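Side-chain contacts in muconate cycloisomerase (Azorhizobium caulinodans, PDB 3MY9), which belongs to the enolase superfamily, joining an N-terminal alpha-plus-beta domain to a TIM-barrel-like domain that carries bound magnesium ions: residues F68-I73 with V99-A104; A156-G161 with E190-R195; G206-L211 with A239-P244; K281-M286 with T312-A317. All coordinates share one frame; numbering follows the deposited sequence.

In the fold
The four contacts follow one another along the chain without overlap. Contact 1 belongs to the N-terminal domain, where helix 64-79 meets the start of helix 102-120; contacts 2, 3 and 4 all belong to the barrel-like domain. Contact 2 joins the connections leading into strands 164-168 and 193-197, contact 3 links helix 207-215 to the end of helix 231-240 and the residue after it, and contact 4 links helices 279-292 and 305-316. Contacts 1 and 2 lie on opposite sides of the chain's centre, their centres about 40 Å apart, whereas contacts 2 and 3 come within about 7 Å at their nearest atoms. Contact 1 thus ties helices of the N-terminal domain, while contacts 2 to 4 join neighbouring parts of the barrel-like domain.

Contact 1 (F68-I73 with V99-A104)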
loop_
_atom_site.group_PDB
_atom_site.type_symbol
_atom_site.label_atom_id
_atom_site.label_comp_id
_atom_site.label_asym_id
_atom_site.label_seq_id
_atom_site.Cartn_x
_atom_site.Cartn_y
_atom_site.Cartn_z
ATOM N N PHE A 68 20.231 -20.581 35.643
ATOM C CA PHE A 68 21.106 -20.702 36.817
ATOM C C PHE A 68 22.529 -20.189 36.579
ATOM O O PHE A 68 23.122 -19.544 37.456
ATOM C CB PHE A 68 21.176 -22.155 37.313
ATOM C CG PHE A 68 21.976 -22.314 38.580
ATOM C CD1 PHE A 68 21.397 -22.054 39.814
ATOM C CD2 PHE A 68 23.314 -22.689 38.535
ATOM C CE1 PHE A 68 22.128 -22.182 40.984
ATOM C CE2 PHE A 68 24.062 -22.816 39.706
ATOM C CZ PHE A 68 23.469 -22.563 40.933
ATOM N N SER A 69 23.085 -20.502 35.414
ATOM C CA SER A 69 24.437 -20.058 35.091
ATOM C C SER A 69 24.416 -18.568 34.757
ATOM O O SER A 69 25.330 -17.832 35.140
ATOM C CB SER A 69 25.049 -20.884 33.946
ATOM O OG SER A 69 24.208 -20.919 32.804
ATOM N N ALA A 70 23.362 -18.128 34.070
ATOM C CA ALA A 70 23.220 -16.726 33.702
ATOM C C ALA A 70 23.406 -15.831 34.919
ATOM O O ALA A 70 24.240 -14.929 34.904
ATOM C CB ALA A 70 21.874 -16.480 33.063
ATOM N N LEU A 71 22.658 -16.103 35.982
ATOM C CA LEU A 71 22.745 -15.310 37.211
ATOM C C LEU A 71 24.112 -15.418 37.877
ATOM O O LEU A 71 24.695 -14.408 38.282
ATOM C CB LEU A 71 21.658 -15.728 38.208
ATOM C CG LEU A 71 20.210 -15.328 37.886
ATOM C CD1 LEU A 71 19.221 -16.214 38.649
ATOM C CD2 LEU A 71 19.959 -13.851 38.188
ATOM N N ASP A 72 24.614 -16.648 37.978
ATOM C CA ASP A 72 25.814 -16.950 38.772
ATOM C C ASP A 72 27.095 -16.348 38.184
ATOM O O ASP A 72 27.952 -15.873 38.938
ATOM C CB ASP A 72 25.965 -18.475 38.948
ATOM C CG ASP A 72 27.085 -18.865 39.916
ATOM O OD1 ASP A 72 27.232 -18.233 40.988
ATOM O OD2 ASP A 72 27.816 -19.829 39.604
ATOM N N ILE A 73 27.221 -16.362 36.855
ATOM C CA ILE A 73 28.436 -15.867 36.191
ATOM C C ILE A 73 28.218 -14.550 35.405
ATOM O O ILE A 73 28.921 -13.573 35.646
ATOM C CB ILE A 73 29.158 -17.001 35.361
ATOM C CG1 ILE A 73 28.654 -17.129 33.917
ATOM C CG2 ILE A 73 29.028 -18.343 36.069
ATOM C CD1 ILE A 73 29.440 -16.281 32.916
ATOM N N VAL A 99 22.489 -11.044 26.110
ATOM C CA VAL A 99 21.396 -11.000 25.136
ATOM C C VAL A 99 20.392 -12.140 25.335
ATOM O O VAL A 99 20.727 -13.311 25.194
ATOM C CB VAL A 99 21.935 -11.016 23.665
ATOM C CG1 VAL A 99 22.889 -9.839 23.426
ATOM C CG2 VAL A 99 22.636 -12.337 23.329
ATOM N N GLY A 100 19.160 -11.792 25.679
ATOM C CA GLY A 100 18.054 -12.745 25.627
ATOM C C GLY A 100 17.957 -13.829 26.701
ATOM O O GLY A 100 17.487 -14.941 26.417
ATOM N N HIS A 101 18.380 -13.537 27.928
ATOM C CA HIS A 101 18.012 -14.402 29.059
ATOM C C HIS A 101 16.939 -13.708 29.892
ATOM O O HIS A 101 17.145 -13.406 31.065
ATOM C CB HIS A 101 19.230 -14.753 29.904
ATOM C CG HIS A 101 20.071 -15.833 29.309
ATOM N ND1 HIS A 101 19.529 -16.981 28.776
ATOM C CD2 HIS A 101 21.413 -15.946 29.169
ATOM C CE1 HIS A 101 20.500 -17.754 28.322
ATOM N NE2 HIS A 101 21.653 -17.153 28.555
ATOM N N GLY A 102 15.795 -13.455 29.265
ATOM C CA GLY A 102 14.727 -12.654 29.868
ATOM C C GLY A 102 14.246 -13.112 31.236
ATOM O O GLY A 102 13.856 -12.293 32.062
ATOM N N GLU A 103 14.287 -14.421 31.465
ATOM C CA GLU A 103 13.842 -15.032 32.722
ATOM C C GLU A 103 14.744 -14.636 33.886
ATOM O O GLU A 103 14.273 -14.144 34.910
ATOM C CB GLU A 103 13.805 -16.563 32.590
ATOM C CG GLU A 103 12.694 -17.105 31.680
ATOM C CD GLU A 103 13.027 -17.096 30.172
ATOM O OE1 GLU A 103 14.218 -16.912 29.815
ATOM O OE2 GLU A 103 12.090 -17.286 29.346
ATOM N N ALA A 104 16.042 -14.846 33.720
ATOM C CA ALA A 104 17.007 -14.517 34.763
ATOM C C ALA A 104 17.029 -13.023 35.108
ATOM O O ALA A 104 17.098 -12.646 36.271
ATOM C CB ALA A 104 18.395 -14.981 34.349
#
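Ser69 OG, just ahead of the Ala70 and Leu71 that meet Ala104, is gripped within its own helix by the carbonyls of Glu65 and Ala66, with a further weak hydrogen bond to Thr63 of a second subunit. The hydroxyl is thereby turned back onto helix 64-79, and the face presented to residues 99-104 is left to hydrocarbon. Ala70 is central there: its CB lies 4.0 Å from Ala104 CB and equally 4.0 Å from His101 CD2, so the methyl touches both an alanine methyl and a carbon of the imidazole, which it approaches obliquely. Leu71 also packs on Ala104. With its CG anti to the carbonyl carbon (chi1 -72°), the branch swings across until CG stands 4.0 Å from Ala104 CB, while CD2 settles 3.6 Å from Ala104 O.

The small Ala70 and Ala104 probably allow the close approach of the backbones; the CA atoms of Leu71 and Ala104 are 6.3 Å apart. His101 occupies the N-cap position of helix 102-120, so the ring reaching Ala70 sits right at the start of that helix, and it also packs on Thr63 of the second subunit. Behind the contact, Leu71 touches Ile13 and Val38 of the N-terminal domain's antiparallel sheet, which places this part of helix 64-79 between that sheet and the start of helix 102-120. Small methyl groups, one leucine branch and a carbon of the His101 ring carry the contact, so between these two segments it probably rests on close apolar fit rather than on directional polar bonds.

Contact 2 (A156-G161 with E190-R195); sequences AMVPAG and ERIDLR
Val158 and Ile192 face each other with CA atoms 7.5 Å apart, Val158 opening a type I beta turn that runs to Gly161 and Ile192 lying just before strand 193-197. The turn closes with a bond of 3.0 Å from Gly161 N to Val158 O; together with the bond from His162 N to Met157 O it forms a Schellman motif, with Gly161, at positive phi, as its C-prime residue. Val158 uses both its methyls. CG1, anti to the backbone N (chi1 172°), comes within 3.8 Å of Arg191 NH2, obliquely to the guanidinium, whereas CG2 lies 3.7 Å from Ile192 CG2. The valine crosses each partner at about a right angle. Behind them Phe165 of strand 164-168 touches both Val158 and Ile192, and Phe188 of helix 174-188 adds to the cover over Val158.

Farther along the strand, Arg195 grips Asp193 side-on: NE meets OD1 at 2.8 Å in a nearly straight bond (170°), and NH2 meets OD2 at 2.9 Å. Both carboxylate oxygens are approached from above their plane, and OD1 is also bonded to Thr220. Two successive helix-to-strand connections thus pack together where parallel strands 164-168 and 193-197 begin, an arrangement characteristic of the N-terminal rim of a beta/alpha barrel.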
loop_
_atom_site.group_PDB
_atom_site.type_symbol
_atom_site.label_atom_id
_atom_site.label_comp_id
_atom_site.label_asym_id
_atom_site.label_seq_id
_atom_site.Cartn_x
_atom_site.Cartn_y
_atom_site.Cartn_z
ATOM N N ALA A 156 -20.986 -26.862 38.985
ATOM C CA ALA A 156 -20.684 -26.419 40.351
ATOM C C ALA A 156 -20.002 -25.045 40.385
ATOM O O ALA A 156 -20.213 -24.260 41.308
ATOM C CB ALA A 156 -19.805 -27.443 41.049
ATOM N N MET A 157 -19.169 -24.752 39.391
ATOM C CA MET A 157 -18.293 -23.569 39.448
ATOM C C MET A 157 -18.975 -22.245 39.078
ATOM O O MET A 157 -18.633 -21.181 39.608
ATOM C CB MET A 157 -17.083 -23.770 38.540
ATOM C CG MET A 157 -16.107 -24.800 39.061
ATOM S SD MET A 157 -14.687 -25.036 37.969
ATOM C CE MET A 157 -13.660 -25.685 39.290
ATOM N N VAL A 158 -19.918 -22.304 38.147
ATOM C CA VAL A 158 -20.630 -21.101 37.750
ATOM C C VAL A 158 -21.450 -20.510 38.921
ATOM O O VAL A 158 -21.340 -19.313 39.196
ATOM C CB VAL A 158 -21.445 -21.334 36.474
ATOM C CG1 VAL A 158 -22.341 -20.148 36.176
ATOM C CG2 VAL A 158 -20.484 -21.586 35.301
ATOM N N PRO A 159 -22.228 -21.339 39.642
ATOM C CA PRO A 159 -22.910 -20.791 40.813
ATOM C C PRO A 159 -21.949 -20.246 41.901
ATOM O O PRO A 159 -22.342 -19.339 42.654
ATOM C CB PRO A 159 -23.716 -21.987 41.336
ATOM C CG PRO A 159 -23.946 -22.851 40.149
ATOM C CD PRO A 159 -22.679 -22.710 39.341
ATOM N N ALA A 160 -20.728 -20.804 41.975
ATOM C CA ALA A 160 -19.686 -20.363 42.922
ATOM C C ALA A 160 -18.954 -19.097 42.490
ATOM O O ALA A 160 -18.016 -18.654 43.163
ATOM C CB ALA A 160 -18.670 -21.490 43.157
ATOM N N GLY A 161 -19.344 -18.525 41.358
ATOM C CA GLY A 161 -18.766 -17.264 40.868
ATOM C C GLY A 161 -17.683 -17.337 39.796
ATOM O O GLY A 161 -17.152 -16.312 39.394
ATOM N N GLU A 190 -24.752 -16.612 28.063
ATOM C CA GLU A 190 -23.708 -15.610 28.304
ATOM C C GLU A 190 -23.317 -15.487 29.778
ATOM O O GLU A 190 -22.570 -14.579 30.167
ATOM C CB GLU A 190 -24.144 -14.233 27.785
ATOM C CG GLU A 190 -24.357 -14.133 26.261
ATOM C CD GLU A 190 -25.342 -13.013 25.885
ATOM O OE1 GLU A 190 -25.048 -11.824 26.196
ATOM O OE2 GLU A 190 -26.415 -13.327 25.286
ATOM N N ARG A 191 -23.781 -16.409 30.604
ATOM C CA ARG A 191 -23.357 -16.422 31.980
ATOM C C ARG A 191 -21.899 -16.870 32.129
ATOM O O ARG A 191 -21.326 -16.741 33.207
ATOM C CB ARG A 191 -24.277 -17.313 32.805
ATOM C CG ARG A 191 -25.735 -16.826 32.821
ATOM C CD ARG A 191 -26.708 -17.994 33.027
ATOM N NE ARG A 191 -26.231 -18.887 34.083
ATOM C CZ ARG A 191 -26.424 -20.205 34.127
ATOM N NH1 ARG A 191 -27.096 -20.841 33.163
ATOM N NH2 ARG A 191 -25.937 -20.897 35.159
ATOM N N ILE A 192 -21.322 -17.432 31.069
ATOM C CA ILE A 192 -19.909 -17.767 31.061
ATOM C C ILE A 192 -19.195 -16.940 30.011
ATOM O O ILE A 192 -19.746 -16.659 28.952
ATOM C CB ILE A 192 -19.630 -19.282 30.821
ATOM C CG1 ILE A 192 -20.147 -19.733 29.454
ATOM C CG2 ILE A 192 -20.228 -20.133 31.955
ATOM C CD1 ILE A 192 -19.694 -21.096 29.085
ATOM N N ASP A 193 -17.974 -16.552 30.359
ATOM C CA ASP A 193 -17.055 -15.879 29.519
ATOM C C ASP A 193 -16.177 -16.997 28.945
ATOM O O ASP A 193 -15.203 -17.399 29.570
ATOM C CB ASP A 193 -16.256 -14.863 30.363
ATOM C CG ASP A 193 -15.143 -14.163 29.586
ATOM O OD1 ASP A 193 -14.862 -14.533 28.428
ATOM O OD2 ASP A 193 -14.524 -13.230 30.145
ATOM N N LEU A 194 -16.536 -17.482 27.750
ATOM C CA LEU A 194 -15.948 -18.670 27.181
ATOM C C LEU A 194 -14.888 -18.314 26.151
ATOM O O LEU A 194 -15.184 -17.595 25.202
ATOM C CB LEU A 194 -17.037 -19.504 26.491
ATOM C CG LEU A 194 -16.611 -20.789 25.775
ATOM C CD1 LEU A 194 -15.931 -21.746 26.732
ATOM C CD2 LEU A 194 -17.821 -21.484 25.130
ATOM N N ARG A 195 -13.680 -18.845 26.325
ATOM C CA ARG A 195 -12.587 -18.645 25.393
ATOM C C ARG A 195 -12.200 -19.984 24.793
ATOM O O ARG A 195 -12.395 -21.027 25.429
ATOM C CB ARG A 195 -11.378 -18.048 26.121
ATOM C CG ARG A 195 -11.610 -16.631 26.641
ATOM C CD ARG A 195 -11.868 -16.622 28.144
ATOM N NE ARG A 195 -12.152 -15.286 28.625
ATOM C CZ ARG A 195 -11.263 -14.504 29.217
ATOM N NH1 ARG A 195 -10.017 -14.893 29.411
ATOM N NH2 ARG A 195 -11.631 -13.320 29.620
#

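Contact 3 (G206-L211 with A239-P244). With MG (magnesium ion), chain B.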
loop_
_atom_site.group_PDB
_atom_site.type_symbol
_atom_site.label_atom_id
_atom_site.label_comp_id
_atom_site.label_asym_id
_atom_site.label_seq_id
_atom_site.Cartn_x
_atom_site.Cartn_y
_atom_site.Cartn_z
ATOM N N GLY A 206 -7.162 -24.474 5.306
ATOM C CA GLY A 206 -8.275 -25.169 6.003
ATOM C C GLY A 206 -8.633 -24.690 7.404
ATOM O O GLY A 206 -9.588 -25.195 7.984
ATOM N N ALA A 207 -7.945 -23.695 7.964
ATOM C CA ALA A 207 -8.365 -23.198 9.267
ATOM C C ALA A 207 -9.700 -22.445 9.198
ATOM O O ALA A 207 -10.487 -22.523 10.146
ATOM C CB ALA A 207 -7.303 -22.332 9.933
ATOM N N MET A 208 -9.973 -21.724 8.107
ATOM C CA MET A 208 -11.099 -20.761 8.155
ATOM C C MET A 208 -12.480 -21.394 8.364
ATOM O O MET A 208 -13.263 -20.848 9.138
ATOM C CB MET A 208 -11.138 -19.801 6.978
ATOM C CG MET A 208 -12.039 -18.552 7.300
ATOM S SD MET A 208 -11.325 -17.409 8.493
ATOM C CE MET A 208 -10.383 -16.619 7.188
ATOM N N LYS A 209 -12.742 -22.553 7.743
ATOM C CA LYS A 209 -14.012 -23.252 7.970
ATOM C C LYS A 209 -14.134 -23.685 9.443
ATOM O O LYS A 209 -15.212 -23.633 10.002
ATOM C CB LYS A 209 -14.186 -24.484 7.075
ATOM C CG LYS A 209 -14.472 -24.232 5.541
ATOM C CD LYS A 209 -15.900 -23.665 5.247
ATOM C CE LYS A 209 -16.224 -23.695 3.728
ATOM N NZ LYS A 209 -17.611 -23.157 3.408
ATOM N N ILE A 210 -13.032 -24.133 10.044
ATOM C CA ILE A 210 -13.027 -24.527 11.456
ATOM C C ILE A 210 -13.360 -23.321 12.321
ATOM O O ILE A 210 -14.253 -23.373 13.162
ATOM C CB ILE A 210 -11.647 -25.104 11.898
ATOM C CG1 ILE A 210 -11.268 -26.352 11.076
ATOM C CG2 ILE A 210 -11.615 -25.388 13.380
ATOM C CD1 ILE A 210 -12.152 -27.498 11.264
ATOM N N LEU A 211 -12.607 -22.252 12.131
ATOM C CA LEU A 211 -12.760 -21.023 12.915
ATOM C C LEU A 211 -14.131 -20.360 12.737
ATOM O O LEU A 211 -14.690 -19.837 13.709
ATOM C CB LEU A 211 -11.649 -20.022 12.592
ATOM C CG LEU A 211 -10.220 -20.489 12.956
ATOM C CD1 LEU A 211 -9.188 -19.486 12.433
ATOM C CD2 LEU A 211 -10.128 -20.664 14.510
ATOM N N ALA A 239 -9.491 -10.357 10.086
ATOM C CA ALA A 239 -10.304 -9.587 9.119
ATOM C C ALA A 239 -11.619 -10.260 8.797
ATOM O O ALA A 239 -12.593 -9.577 8.629
ATOM C CB ALA A 239 -9.508 -9.235 7.767
ATOM N N ALA A 240 -11.654 -11.584 8.692
ATOM C CA ALA A 240 -12.911 -12.289 8.303
ATOM C C ALA A 240 -13.867 -12.513 9.481
ATOM O O ALA A 240 -15.091 -12.682 9.282
ATOM C CB ALA A 240 -12.585 -13.619 7.660
ATOM N N LEU A 241 -13.330 -12.537 10.707
ATOM C CA LEU A 241 -14.146 -12.946 11.836
ATOM C C LEU A 241 -14.429 -11.839 12.821
ATOM O O LEU A 241 -13.542 -11.042 13.188
ATOM C CB LEU A 241 -13.521 -14.151 12.535
ATOM C CG LEU A 241 -13.293 -15.401 11.662
ATOM C CD1 LEU A 241 -12.275 -16.326 12.263
ATOM C CD2 LEU A 241 -14.587 -16.116 11.435
ATOM N N ASP A 242 -15.684 -11.809 13.267
ATOM C CA ASP A 242 -16.118 -10.950 14.345
ATOM C C ASP A 242 -15.428 -11.258 15.679
ATOM O O ASP A 242 -15.038 -10.351 16.399
ATOM C CB ASP A 242 -17.637 -11.078 14.540
ATOM C CG ASP A 242 -18.456 -10.527 13.354
ATOM O OD1 ASP A 242 -17.888 -9.981 12.368
ATOM O OD2 ASP A 242 -19.700 -10.632 13.443
ATOM N N THR A 243 -15.333 -12.548 16.011
ATOM C CA THR A 243 -14.636 -12.992 17.208
ATOM C C THR A 243 -13.189 -12.504 17.287
ATOM O O THR A 243 -12.440 -12.658 16.346
ATOM C CB THR A 243 -14.588 -14.540 17.322
ATOM O OG1 THR A 243 -15.917 -15.041 17.403
ATOM C CG2 THR A 243 -13.802 -14.951 18.573
ATOM N N PRO A 244 -12.799 -11.912 18.421
ATOM C CA PRO A 244 -11.407 -11.476 18.570
ATOM C C PRO A 244 -10.402 -12.646 18.463
ATOM O O PRO A 244 -10.632 -13.722 19.003
ATOM C CB PRO A 244 -11.393 -10.875 19.972
ATOM C CG PRO A 244 -12.790 -10.281 20.110
ATOM C CD PRO A 244 -13.657 -11.392 19.506
HETATM MG MG MG B . -12.071 -9.598 13.375
HETATM O O HOH W 1 -13.157 -8.928 15.160
HETATM O O HOH W 2 -11.097 -10.914 14.725
HETATM O O HOH W 3 -13.276 -8.392 12.352
HETATM O O HOH W 4 -10.652 -8.089 13.913
#
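Met208, near the start of helix 207-215, is the first residue of its segment to reach the end of helix 231-240, a contact between successive outer helices of the beta/alpha barrel. Its CG lies anti to the backbone N (chi1 -162°), and the chain then bends at both following torsions, which carries the thioether over to the other helix. CE comes 3.8 Å from Ala240 CB, while SD lies 4.0 Å from Leu241 CD1; the methionine and leucine side chains lie alongside, running in opposite senses. Met208 also packs on Asp242 of a third subunit. One turn on, Leu211 meets the same methyl, its CB standing 3.8 Å from Leu241 CD1, so that this single methyl is shared between sulfur and leucine. Phe237 touches both Met208 and Leu211 and extends the apolar patch along helix 231-240.

The backbone of Leu241 has a separate task. While its side chain is buried against helix 207-215, its carbonyl helps bind a magnesium ion together with Ala238 O and four waters. Two of those waters also donate to the backbone, one to Asp242 O and one to Thr243 O, and Leu241 O itself stands 2.1 Å from the magnesium ion.

Contact 4 (K281-M286 with T312-A317); sequences KAQSLM and TQLIAA
Gln283 and Leu314 bring two helices of the beta/alpha barrel domain together, with CA atoms 7.9 Å apart: residues 281-286 lie within helix 279-292, and residues 312-317 cover the last turn of helix 305-316 and the residue after it. Leu314 projects its isobutyl group across the gap. CG anti to the backbone N (chi1 169°) carries the fork over to helix 279-292; CD2 rests 3.7 Å from Ala282 CB, while CD1 lies 3.7 Å from Gln283 CG and also borders Ala282. Gln283 and Leu314 run past each other in opposite directions, so the aliphatic part of the glutamine covers the leucine while its amide travels on to the end of helix 305-316.

Cys276 and Ile273 of the short helix 273-276 touch Ala282 and Leu314 respectively, adding to the apolar surroundings. From a fifth subunit, Arg88 packs on Gln283. The glutamine's amide nitrogen is well supplied, bonded to Leu128 O and Thr318 OG1, which would hold the amide in place beside the helix end. Thr318 OG1 is bonded in turn to Leu314 O, and Gln283 NE2 sits 4.0 Å from Ala317 CB.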
loop_
_atom_site.group_PDB
_atom_site.type_symbol
_atom_site.label_atom_id
_atom_site.label_comp_id
_atom_site.label_asym_id
_atom_site.label_seq_id
_atom_site.Cartn_x
_atom_site.Cartn_y
_atom_site.Cartn_z
ATOM N N LYS A 281 9.028 -3.834 31.333
ATOM C CA LYS A 281 8.870 -4.121 29.901
ATOM C C LYS A 281 7.432 -4.535 29.582
ATOM O O LYS A 281 6.900 -4.146 28.556
ATOM C CB LYS A 281 9.808 -5.238 29.445
ATOM C CG LYS A 281 11.308 -4.952 29.584
ATOM C CD LYS A 281 11.780 -3.912 28.610
ATOM C CE LYS A 281 13.307 -3.887 28.538
ATOM N NZ LYS A 281 13.746 -3.119 27.336
ATOM N N ALA A 282 6.783 -5.286 30.470
ATOM C CA ALA A 282 5.373 -5.641 30.249
ATOM C C ALA A 282 4.452 -4.407 30.252
ATOM O O ALA A 282 3.487 -4.336 29.476
ATOM C CB ALA A 282 4.888 -6.674 31.256
ATOM N N GLN A 283 4.735 -3.438 31.119
ATOM C CA GLN A 283 3.938 -2.200 31.131
ATOM C C GLN A 283 4.226 -1.330 29.898
ATOM O O GLN A 283 3.345 -0.631 29.422
ATOM C CB GLN A 283 4.182 -1.413 32.403
ATOM C CG GLN A 283 3.556 -2.023 33.653
ATOM C CD GLN A 283 3.396 -0.997 34.781
ATOM O OE1 GLN A 283 4.288 -0.185 35.006
ATOM N NE2 GLN A 283 2.255 -1.038 35.480
ATOM N N SER A 284 5.457 -1.350 29.385
ATOM C CA SER A 284 5.755 -0.624 28.148
ATOM C C SER A 284 4.985 -1.250 26.978
ATOM O O SER A 284 4.402 -0.536 26.161
ATOM C CB SER A 284 7.256 -0.672 27.835
ATOM O OG SER A 284 7.990 -0.048 28.855
ATOM N N LEU A 285 5.008 -2.585 26.922
ATOM C CA LEU A 285 4.270 -3.354 25.945
ATOM C C LEU A 285 2.793 -2.948 25.997
ATOM O O LEU A 285 2.179 -2.622 24.970
ATOM C CB LEU A 285 4.407 -4.845 26.252
ATOM C CG LEU A 285 3.780 -5.849 25.289
ATOM C CD1 LEU A 285 4.266 -7.253 25.593
ATOM C CD2 LEU A 285 2.295 -5.819 25.440
ATOM N N MET A 286 2.222 -2.946 27.191
ATOM C CA MET A 286 0.807 -2.565 27.336
ATOM C C MET A 286 0.489 -1.070 27.017
ATOM O O MET A 286 -0.622 -0.762 26.617
ATOM C CB MET A 286 0.273 -3.023 28.676
ATOM C CG MET A 286 0.117 -4.564 28.724
ATOM S SD MET A 286 -0.862 -5.298 27.392
ATOM C CE MET A 286 -2.379 -4.484 27.686
ATOM N N THR A 312 1.050 -11.224 39.550
ATOM C CA THR A 312 -0.172 -10.696 40.135
ATOM C C THR A 312 -0.073 -9.188 40.428
ATOM O O THR A 312 -1.013 -8.440 40.189
ATOM C CB THR A 312 -0.489 -11.479 41.424
ATOM O OG1 THR A 312 -0.762 -12.844 41.075
ATOM C CG2 THR A 312 -1.684 -10.908 42.102
ATOM N N GLN A 313 1.076 -8.751 40.939
ATOM C CA GLN A 313 1.360 -7.311 41.149
ATOM C C GLN A 313 1.355 -6.528 39.840
ATOM O O GLN A 313 0.759 -5.440 39.733
ATOM C CB GLN A 313 2.729 -7.121 41.825
ATOM C CG GLN A 313 2.859 -7.754 43.197
ATOM C CD GLN A 313 2.186 -6.965 44.291
ATOM O OE1 GLN A 313 1.897 -5.785 44.139
ATOM N NE2 GLN A 313 1.939 -7.623 45.424
ATOM N N LEU A 314 2.043 -7.069 38.839
ATOM C CA LEU A 314 2.026 -6.463 37.514
ATOM C C LEU A 314 0.594 -6.265 37.025
ATOM O O LEU A 314 0.210 -5.167 36.617
ATOM C CB LEU A 314 2.799 -7.304 36.494
ATOM C CG LEU A 314 2.539 -6.787 35.059
ATOM C CD1 LEU A 314 3.387 -5.528 34.850
ATOM C CD2 LEU A 314 2.778 -7.846 34.024
ATOM N N ILE A 315 -0.197 -7.327 37.046
ATOM C CA ILE A 315 -1.526 -7.245 36.485
ATOM C C ILE A 315 -2.382 -6.306 37.321
ATOM O O ILE A 315 -3.159 -5.532 36.783
ATOM C CB ILE A 315 -2.177 -8.620 36.339
ATOM C CG1 ILE A 315 -1.412 -9.472 35.306
ATOM C CG2 ILE A 315 -3.649 -8.481 35.924
ATOM C CD1 ILE A 315 -1.863 -10.961 35.290
ATOM N N ALA A 316 -2.184 -6.326 38.635
ATOM C CA ALA A 316 -2.882 -5.430 39.540
ATOM C C ALA A 316 -2.694 -3.949 39.161
ATOM O O ALA A 316 -3.600 -3.127 39.368
ATOM C CB ALA A 316 -2.400 -5.682 40.963
ATOM N N ALA A 317 -1.518 -3.632 38.620
ATOM C CA ALA A 317 -1.097 -2.248 38.318
ATOM C C ALA A 317 -1.183 -1.896 36.830
ATOM O O ALA A 317 -0.711 -0.823 36.419
ATOM C CB ALA A 317 0.351 -2.049 38.794
#